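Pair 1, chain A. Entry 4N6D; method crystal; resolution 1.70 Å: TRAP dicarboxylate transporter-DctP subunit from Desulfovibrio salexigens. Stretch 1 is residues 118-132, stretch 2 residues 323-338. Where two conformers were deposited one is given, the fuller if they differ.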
# COMPACT_ATOMS: atom_id res chain seq x y z
N THR A 118 0.91 8.98 2.23
CA THR A 118 1.87 9.95 1.73
C THR A 118 3.27 9.65 2.23
O THR A 118 4.21 9.59 1.43
CB THR A 118 1.48 11.40 2.10
OG1 THR A 118 0.23 11.72 1.50
CG2 THR A 118 2.50 12.38 1.57
N SER A 119 3.42 9.44 3.54
CA SER A 119 4.73 9.22 4.10
C SER A 119 5.30 7.87 3.70
O SER A 119 6.47 7.74 3.43
CB SER A 119 4.73 9.36 5.63
OG SER A 119 3.80 8.46 6.20
N ALA A 120 4.44 6.85 3.65
CA ALA A 120 4.90 5.54 3.24
C ALA A 120 5.29 5.56 1.77
O ALA A 120 6.26 4.91 1.39
CB ALA A 120 3.83 4.50 3.51
N SER A 121 4.53 6.27 0.95
CA SER A 121 4.81 6.28 -0.50
C SER A 121 6.16 6.94 -0.77
O SER A 121 6.99 6.43 -1.54
CB SER A 121 3.72 7.01 -1.28
OG SER A 121 2.49 6.30 -1.24
N LEU A 122 6.38 8.09 -0.14
CA LEU A 122 7.61 8.82 -0.37
C LEU A 122 8.80 8.07 0.24
O LEU A 122 9.87 8.06 -0.37
CB LEU A 122 7.52 10.24 0.18
CG LEU A 122 6.73 11.19 -0.71
CD1 LEU A 122 6.40 12.44 0.02
CD2 LEU A 122 7.54 11.44 -2.00
N ALA A 123 8.61 7.46 1.42
CA ALA A 123 9.70 6.69 2.01
C ALA A 123 10.06 5.50 1.13
O ALA A 123 11.24 5.19 0.94
CB ALA A 123 9.36 6.22 3.43
N LEU A 124 9.05 4.83 0.57
CA LEU A 124 9.29 3.69 -0.32
C LEU A 124 10.10 4.09 -1.56
O LEU A 124 11.07 3.40 -1.93
CB LEU A 124 7.96 3.06 -0.72
CG LEU A 124 7.97 1.90 -1.72
CD1 LEU A 124 8.73 0.67 -1.23
CD2 LEU A 124 6.54 1.59 -2.01
N TRP A 125 9.71 5.19 -2.19
CA TRP A 125 10.41 5.68 -3.38
C TRP A 125 11.86 6.03 -3.02
O TRP A 125 12.80 5.69 -3.76
CB TRP A 125 9.68 6.90 -3.96
CG TRP A 125 10.42 7.48 -5.10
CD1 TRP A 125 11.15 8.64 -5.09
CD2 TRP A 125 10.59 6.91 -6.39
NE1 TRP A 125 11.74 8.83 -6.32
CE2 TRP A 125 11.40 7.79 -7.14
CE3 TRP A 125 10.12 5.74 -7.00
CZ2 TRP A 125 11.76 7.53 -8.46
CZ3 TRP A 125 10.46 5.49 -8.33
CH2 TRP A 125 11.27 6.38 -9.04
N ASP A 126 12.05 6.73 -1.90
CA ASP A 126 13.40 7.07 -1.47
C ASP A 126 14.25 5.83 -1.18
O ASP A 126 15.44 5.79 -1.50
CB ASP A 126 13.41 7.96 -0.22
CG ASP A 126 13.07 9.40 -0.50
OD1 ASP A 126 12.97 9.80 -1.68
OD2 ASP A 126 12.98 10.17 0.49
N LEU A 127 13.65 4.82 -0.55
CA LEU A 127 14.40 3.62 -0.24
C LEU A 127 14.82 2.93 -1.53
O LEU A 127 15.97 2.49 -1.66
CB LEU A 127 13.60 2.66 0.66
CG LEU A 127 14.42 1.47 1.13
CD1 LEU A 127 15.34 1.87 2.31
CD2 LEU A 127 13.54 0.28 1.51
N TYR A 128 13.90 2.83 -2.48
CA TYR A 128 14.20 2.24 -3.78
C TYR A 128 15.32 3.01 -4.46
O TYR A 128 16.26 2.41 -4.98
CB TYR A 128 12.95 2.18 -4.68
CG TYR A 128 13.37 1.99 -6.12
CD1 TYR A 128 13.80 0.75 -6.57
CD2 TYR A 128 13.44 3.07 -6.98
CE1 TYR A 128 14.23 0.59 -7.85
CE2 TYR A 128 13.88 2.91 -8.27
CZ TYR A 128 14.27 1.67 -8.69
OH TYR A 128 14.71 1.52 -9.98
N THR A 129 15.23 4.33 -4.47
CA THR A 129 16.21 5.14 -5.17
C THR A 129 17.60 4.99 -4.55
O THR A 129 18.62 5.01 -5.25
CB THR A 129 15.80 6.62 -5.16
OG1 THR A 129 14.59 6.76 -5.92
CG2 THR A 129 16.90 7.47 -5.75
N LYS A 130 17.63 4.82 -3.24
CA LYS A 130 18.89 4.66 -2.53
C LYS A 130 19.55 3.31 -2.79
O LYS A 130 20.76 3.23 -2.99
CB LYS A 130 18.68 4.85 -1.03
CG LYS A 130 19.96 4.65 -0.23
CD LYS A 130 19.75 4.84 1.25
CE LYS A 130 21.10 4.82 1.96
NZ LYS A 130 20.98 5.22 3.37
N TYR A 131 18.74 2.25 -2.77
CA TYR A 131 19.27 0.90 -2.80
C TYR A 131 19.35 0.28 -4.18
O TYR A 131 20.16 -0.62 -4.38
CB TYR A 131 18.45 -0.03 -1.88
CG TYR A 131 18.87 0.07 -0.43
CD1 TYR A 131 18.36 1.07 0.40
CD2 TYR A 131 19.79 -0.81 0.11
CE1 TYR A 131 18.77 1.17 1.75
CE2 TYR A 131 20.18 -0.72 1.44
CZ TYR A 131 19.67 0.27 2.26
OH TYR A 131 20.09 0.37 3.57
N GLN A 132 18.54 0.77 -5.12
CA GLN A 132 18.50 0.22 -6.48
C GLN A 132 18.54 -1.30 -6.44
O GLN A 132 19.40 -1.93 -7.04
CB GLN A 132 19.68 0.76 -7.30
CG GLN A 132 19.66 2.26 -7.48
CD GLN A 132 18.55 2.72 -8.39
OE1 GLN A 132 17.64 3.43 -7.98
NE2 GLN A 132 18.62 2.30 -9.64
N ALA A 323 19.00 -5.32 8.75
CA ALA A 323 19.04 -4.33 9.83
C ALA A 323 19.35 -2.95 9.26
O ALA A 323 18.78 -1.92 9.71
CB ALA A 323 20.04 -4.71 10.91
N ALA A 324 20.23 -2.88 8.26
CA ALA A 324 20.56 -1.60 7.67
C ALA A 324 19.36 -0.99 6.98
O ALA A 324 19.12 0.23 7.05
CB ALA A 324 21.75 -1.71 6.71
N VAL A 325 18.60 -1.83 6.27
CA VAL A 325 17.41 -1.37 5.57
C VAL A 325 16.38 -0.86 6.58
O VAL A 325 15.79 0.22 6.39
CB VAL A 325 16.79 -2.50 4.74
CG1 VAL A 325 15.42 -2.10 4.20
CG2 VAL A 325 17.72 -2.91 3.59
N LEU A 326 16.14 -1.61 7.66
CA LEU A 326 15.15 -1.19 8.66
C LEU A 326 15.54 0.14 9.29
O LEU A 326 14.70 0.99 9.55
CB LEU A 326 14.98 -2.24 9.75
CG LEU A 326 14.24 -3.51 9.31
CD1 LEU A 326 14.55 -4.69 10.21
CD2 LEU A 326 12.76 -3.26 9.21
N SER A 327 16.82 0.33 9.57
CA SER A 327 17.28 1.62 10.09
C SER A 327 16.93 2.73 9.12
O SER A 327 16.37 3.77 9.49
CB SER A 327 18.79 1.61 10.28
OG SER A 327 19.16 0.73 11.32
N ASP A 328 17.29 2.53 7.86
CA ASP A 328 17.03 3.54 6.86
C ASP A 328 15.55 3.85 6.69
O ASP A 328 15.17 4.99 6.46
CB ASP A 328 17.62 3.11 5.52
CG ASP A 328 19.13 3.19 5.49
OD1 ASP A 328 19.71 3.80 6.43
OD2 ASP A 328 19.73 2.66 4.52
N VAL A 329 14.70 2.84 6.85
CA VAL A 329 13.26 3.02 6.72
C VAL A 329 12.77 3.95 7.84
O VAL A 329 11.97 4.85 7.58
CB VAL A 329 12.50 1.69 6.75
CG1 VAL A 329 11.00 1.90 6.88
CG2 VAL A 329 12.79 0.92 5.45
N GLU A 330 13.25 3.73 9.06
CA GLU A 330 12.80 4.59 10.17
C GLU A 330 13.26 6.04 9.96
O GLU A 330 12.55 6.99 10.29
CB GLU A 330 13.29 4.05 11.52
CG GLU A 330 13.01 4.97 12.73
CD GLU A 330 11.54 5.11 13.11
OE1 GLU A 330 10.65 4.49 12.48
OE2 GLU A 330 11.28 5.84 14.09
N GLU A 331 14.46 6.19 9.44
CA GLU A 331 14.97 7.53 9.15
C GLU A 331 14.04 8.22 8.16
O GLU A 331 13.71 9.39 8.33
CB GLU A 331 16.41 7.47 8.61
CG GLU A 331 16.97 8.84 8.17
CD GLU A 331 18.41 8.79 7.70
OE1 GLU A 331 18.91 7.70 7.39
OE2 GLU A 331 19.05 9.88 7.66
N LEU A 332 13.61 7.49 7.13
CA LEU A 332 12.70 8.03 6.13
C LEU A 332 11.31 8.30 6.71
O LEU A 332 10.67 9.29 6.34
CB LEU A 332 12.63 7.09 4.92
CG LEU A 332 13.94 7.03 4.13
CD1 LEU A 332 13.88 5.87 3.15
CD2 LEU A 332 14.19 8.33 3.38
N ARG A 333 10.83 7.43 7.60
CA ARG A 333 9.55 7.67 8.24
C ARG A 333 9.56 9.02 9.00
O ARG A 333 8.64 9.84 8.89
CB ARG A 333 9.21 6.54 9.24
CG ARG A 333 7.75 6.64 9.76
CD ARG A 333 7.44 5.65 10.88
NE ARG A 333 8.22 5.95 12.06
CZ ARG A 333 7.94 6.92 12.92
NH1 ARG A 333 6.86 7.68 12.79
NH2 ARG A 333 8.76 7.11 13.95
N ILE A 334 10.60 9.21 9.81
CA ILE A 334 10.72 10.46 10.55
C ILE A 334 10.81 11.66 9.59
O ILE A 334 10.26 12.73 9.86
CB ILE A 334 11.91 10.40 11.50
CG1 ILE A 334 11.67 9.35 12.55
CG2 ILE A 334 12.11 11.75 12.20
CD1 ILE A 334 12.88 9.03 13.42
N LYS A 335 11.55 11.51 8.50
CA LYS A 335 11.65 12.60 7.53
C LYS A 335 10.26 13.07 7.04
O LYS A 335 10.03 14.26 6.85
CB LYS A 335 12.48 12.14 6.32
CG LYS A 335 12.63 13.14 5.19
CD LYS A 335 13.48 12.47 4.09
CE LYS A 335 13.69 13.33 2.86
NZ LYS A 335 14.36 12.47 1.81
N TYR A 336 9.35 12.13 6.82
CA TYR A 336 8.08 12.45 6.20
C TYR A 336 6.93 12.60 7.18
O TYR A 336 5.88 13.18 6.82
CB TYR A 336 7.74 11.42 5.09
CG TYR A 336 8.68 11.58 3.92
CD1 TYR A 336 8.66 12.73 3.16
CD2 TYR A 336 9.59 10.59 3.57
CE1 TYR A 336 9.53 12.92 2.11
CE2 TYR A 336 10.47 10.76 2.52
CZ TYR A 336 10.43 11.93 1.79
OH TYR A 336 11.29 12.11 0.73
N GLU A 337 7.13 12.12 8.42
CA GLU A 337 6.07 12.18 9.44
C GLU A 337 6.48 12.95 10.65
O GLU A 337 5.66 13.64 11.24
CB GLU A 337 5.70 10.80 9.98
CG GLU A 337 5.36 9.79 8.97
CD GLU A 337 4.65 8.56 9.54
OE1 GLU A 337 4.56 8.37 10.78
OE2 GLU A 337 4.17 7.79 8.70
N GLY A 338 7.75 12.80 11.04
CA GLY A 338 8.22 13.16 12.37
C GLY A 338 7.22 13.96 13.18
O GLY A 338 6.78 15.02 12.72

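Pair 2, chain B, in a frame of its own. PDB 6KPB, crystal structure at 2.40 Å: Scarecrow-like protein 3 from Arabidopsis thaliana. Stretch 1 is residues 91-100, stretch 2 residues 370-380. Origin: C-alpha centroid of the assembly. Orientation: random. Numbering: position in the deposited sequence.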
# COMPACT_ATOMS: atom_id res chain seq x y z
N ASP B 91 -7.59 -22.98 2.02
CA ASP B 91 -7.87 -23.56 3.33
C ASP B 91 -6.83 -23.07 4.33
O ASP B 91 -5.98 -22.23 4.02
CB ASP B 91 -7.93 -25.08 3.23
CG ASP B 91 -6.56 -25.73 3.12
OD1 ASP B 91 -5.95 -25.98 4.18
OD2 ASP B 91 -6.10 -25.98 1.99
N THR B 92 -6.88 -23.60 5.55
CA THR B 92 -6.02 -23.11 6.62
C THR B 92 -4.55 -23.24 6.25
O THR B 92 -3.76 -22.31 6.44
CB THR B 92 -6.32 -23.87 7.92
OG1 THR B 92 -7.72 -23.83 8.18
CG2 THR B 92 -5.57 -23.25 9.09
N MET B 93 -4.15 -24.41 5.73
CA MET B 93 -2.74 -24.62 5.41
C MET B 93 -2.30 -23.76 4.23
O MET B 93 -1.15 -23.31 4.20
CB MET B 93 -2.49 -26.10 5.11
CG MET B 93 -1.05 -26.50 5.35
SD MET B 93 -0.57 -26.19 7.06
CE MET B 93 1.14 -25.71 6.86
N GLN B 94 -3.19 -23.51 3.27
CA GLN B 94 -2.84 -22.62 2.16
C GLN B 94 -2.62 -21.20 2.66
O GLN B 94 -1.71 -20.50 2.19
CB GLN B 94 -3.93 -22.64 1.10
CG GLN B 94 -4.20 -24.01 0.51
CD GLN B 94 -5.17 -23.97 -0.65
OE1 GLN B 94 -6.37 -24.18 -0.48
NE2 GLN B 94 -4.65 -23.71 -1.85
N ARG B 95 -3.45 -20.75 3.60
CA ARG B 95 -3.29 -19.40 4.14
C ARG B 95 -2.03 -19.31 5.00
O ARG B 95 -1.25 -18.36 4.87
CB ARG B 95 -4.53 -19.01 4.94
CG ARG B 95 -5.81 -19.02 4.10
CD ARG B 95 -7.06 -19.16 4.96
NE ARG B 95 -7.77 -17.90 5.14
CZ ARG B 95 -8.78 -17.49 4.39
NH1 ARG B 95 -9.21 -18.24 3.39
NH2 ARG B 95 -9.36 -16.32 4.63
N ILE B 96 -1.81 -20.31 5.87
CA ILE B 96 -0.58 -20.35 6.67
C ILE B 96 0.65 -20.31 5.78
O ILE B 96 1.57 -19.51 5.99
CB ILE B 96 -0.58 -21.59 7.58
CG1 ILE B 96 -1.53 -21.40 8.76
CG2 ILE B 96 0.83 -21.89 8.07
CD1 ILE B 96 -0.96 -20.55 9.87
N ALA B 97 0.67 -21.18 4.76
CA ALA B 97 1.82 -21.22 3.86
C ALA B 97 2.04 -19.89 3.16
O ALA B 97 3.19 -19.52 2.91
CB ALA B 97 1.63 -22.34 2.83
N ALA B 98 0.97 -19.16 2.85
CA ALA B 98 1.12 -17.90 2.12
C ALA B 98 1.91 -16.88 2.93
O ALA B 98 2.79 -16.19 2.39
CB ALA B 98 -0.25 -17.34 1.75
N TYR B 99 1.63 -16.77 4.23
CA TYR B 99 2.30 -15.76 5.05
C TYR B 99 3.70 -16.19 5.45
O TYR B 99 4.59 -15.34 5.56
CB TYR B 99 1.45 -15.43 6.28
CG TYR B 99 0.11 -14.84 5.90
CD1 TYR B 99 0.01 -13.52 5.49
CD2 TYR B 99 -1.04 -15.60 5.93
CE1 TYR B 99 -1.20 -12.97 5.12
CE2 TYR B 99 -2.26 -15.07 5.57
CZ TYR B 99 -2.34 -13.75 5.17
OH TYR B 99 -3.55 -13.21 4.81
N PHE B 100 3.92 -17.49 5.66
CA PHE B 100 5.29 -17.95 5.91
C PHE B 100 6.12 -17.92 4.64
O PHE B 100 7.34 -17.69 4.70
CB PHE B 100 5.27 -19.36 6.50
CG PHE B 100 4.90 -19.40 7.95
CD1 PHE B 100 3.57 -19.49 8.34
CD2 PHE B 100 5.88 -19.35 8.93
CE1 PHE B 100 3.23 -19.53 9.68
CE2 PHE B 100 5.54 -19.39 10.27
CZ PHE B 100 4.22 -19.47 10.65
N THR B 370 1.97 -22.53 16.56
CA THR B 370 1.17 -21.51 17.23
C THR B 370 0.14 -20.91 16.28
O THR B 370 -1.06 -20.86 16.59
CB THR B 370 2.07 -20.41 17.79
OG1 THR B 370 2.97 -20.97 18.75
CG2 THR B 370 1.24 -19.32 18.46
N TYR B 371 0.58 -20.46 15.10
CA TYR B 371 -0.34 -19.79 14.18
C TYR B 371 -1.23 -20.77 13.43
O TYR B 371 -2.27 -20.35 12.91
CB TYR B 371 0.45 -18.92 13.21
CG TYR B 371 1.06 -17.71 13.90
CD1 TYR B 371 0.31 -16.56 14.10
CD2 TYR B 371 2.36 -17.74 14.37
CE1 TYR B 371 0.85 -15.46 14.75
CE2 TYR B 371 2.91 -16.65 15.02
CZ TYR B 371 2.14 -15.51 15.20
OH TYR B 371 2.69 -14.42 15.84
N ALA B 372 -0.86 -22.05 13.37
CA ALA B 372 -1.81 -23.04 12.87
C ALA B 372 -3.03 -23.12 13.77
O ALA B 372 -4.16 -23.28 13.29
CB ALA B 372 -1.14 -24.41 12.76
N ALA B 373 -2.82 -22.99 15.08
CA ALA B 373 -3.94 -22.96 16.02
C ALA B 373 -4.76 -21.69 15.85
O ALA B 373 -5.99 -21.73 15.78
CB ALA B 373 -3.42 -23.10 17.45
N LEU B 374 -4.08 -20.54 15.78
CA LEU B 374 -4.79 -19.27 15.62
C LEU B 374 -5.56 -19.22 14.31
O LEU B 374 -6.72 -18.80 14.28
CB LEU B 374 -3.81 -18.10 15.71
CG LEU B 374 -3.32 -17.76 17.12
CD1 LEU B 374 -2.11 -16.86 17.07
CD2 LEU B 374 -4.44 -17.12 17.93
N PHE B 375 -4.94 -19.67 13.21
CA PHE B 375 -5.65 -19.77 11.95
C PHE B 375 -6.74 -20.84 11.98
O PHE B 375 -7.65 -20.81 11.15
CB PHE B 375 -4.67 -20.07 10.81
CG PHE B 375 -3.98 -18.85 10.26
CD1 PHE B 375 -3.13 -18.10 11.06
CD2 PHE B 375 -4.17 -18.46 8.94
CE1 PHE B 375 -2.49 -16.98 10.55
CE2 PHE B 375 -3.54 -17.35 8.44
CZ PHE B 375 -2.69 -16.61 9.24
N ASP B 376 -6.67 -21.78 12.93
CA ASP B 376 -7.67 -22.83 13.00
C ASP B 376 -8.98 -22.30 13.59
O ASP B 376 -10.06 -22.69 13.14
CB ASP B 376 -7.15 -24.00 13.83
CG ASP B 376 -7.83 -25.32 13.48
OD1 ASP B 376 -9.06 -25.32 13.27
OD2 ASP B 376 -7.12 -26.35 13.42
N CYS B 377 -8.89 -21.41 14.58
CA CYS B 377 -10.10 -20.80 15.15
C CYS B 377 -10.93 -20.14 14.06
O CYS B 377 -12.14 -20.41 13.94
CB CYS B 377 -9.73 -19.77 16.22
SG CYS B 377 -8.35 -20.20 17.29
N LEU B 378 -10.31 -19.28 13.26
CA LEU B 378 -11.03 -18.57 12.21
C LEU B 378 -11.65 -19.53 11.21
O LEU B 378 -12.75 -19.29 10.70
CB LEU B 378 -10.10 -17.58 11.51
CG LEU B 378 -9.64 -16.41 12.38
CD1 LEU B 378 -8.52 -15.64 11.70
CD2 LEU B 378 -10.81 -15.50 12.69
N GLU B 379 -10.96 -20.64 10.91
CA GLU B 379 -11.48 -21.59 9.94
C GLU B 379 -12.74 -22.27 10.44
O GLU B 379 -13.68 -22.50 9.67
CB GLU B 379 -10.40 -22.63 9.60
CG GLU B 379 -10.86 -23.72 8.64
CD GLU B 379 -11.24 -23.19 7.27
OE1 GLU B 379 -12.05 -23.83 6.58
OE2 GLU B 379 -10.72 -22.12 6.88
N THR B 380 -12.80 -22.60 11.73
CA THR B 380 -13.96 -23.27 12.29
C THR B 380 -15.12 -22.32 12.59
O THR B 380 -16.20 -22.80 12.96
CB THR B 380 -13.59 -24.02 13.57
OG1 THR B 380 -13.33 -23.08 14.62
CG2 THR B 380 -12.36 -24.88 13.35

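What separates these two contacts most sharply? Pair 1 is tied together by charge and hydrogen bonds, whereas pair 2 has no hydrogen bond between its stretches at all. In pair 1, Asp A126 OD2 accepts from Tyr A336 OH at 2.6 Å and from Lys A335 NZ at 3.0 Å, the latter within a salt bridge. Asp A328 OD2 plays a similar part from the other helix: Tyr A131 OH donates to it at 2.5 Å, and Lys A130 NZ adds a salt bridge at 3.1 Å whose hydrogen bond is weak. A further bond runs from Ser A119 OG to Glu A337 OE2, 2.6 Å, though Ser A119 lies outside the matched positions and has no part in the contrast.

What backbone do they share? Each is a pair of helices running at a steep angle, 134° between their N-to-C directions in pair 1 and 135° in pair 2, and 14 central residues superpose to 0.4 Å. Nearest CA atoms correspond: Ala A123 with Leu A332 matches Thr B92 with Phe B375. The axes come to 8.8 Å in pair 1 but only to 9.9 Å in pair 2; Ala A123 CA lies 5.3 Å from Leu A332 CA, and Thr B92 CA lies 6.3 Å from Phe B375 CA. In pair 1 Ala A123 CB meets Leu A332 CB at 3.7 Å; in pair 2 Thr B92 CG2 lies 3.7 Å from Phe B375 CB.

How is the centre filled? In pair 1, Leu A127 sits among Val A325, Asp A328, Val A329 and Leu A332, its CD2 4.1 Å from Val A329 CG2. Its match, Ile B96, lays CD1 over a face of the Phe B375 ring, 3.5 Å from Phe B375 CD1. That phenylalanine, the match of Leu A332, is itself a knob, seated among Thr B92, Arg B95, Ile B96 and Tyr B99. Arg B95 CB meets the ring edge, 4.0 Å from Phe B375 CE2, where the matching Asp A126 serves as an acceptor.

What do the other matched positions do? Tyr A336 is pair 1's second knob: Leu A122 CB rests over its ring face, 3.7 Å from Tyr A336 CZ, while its hydroxyl reaches Asp A126. Its match, Glu B379, uses its aliphatic part, with CG 3.2 Å from Thr B92 OG1, and its carboxylate is bonded elsewhere in the structure. Lys A130, reaching for Asp A328, gives way to Tyr B99, whose CD2 packs 3.8 Å from Phe B375 CZ with the two rings oblique.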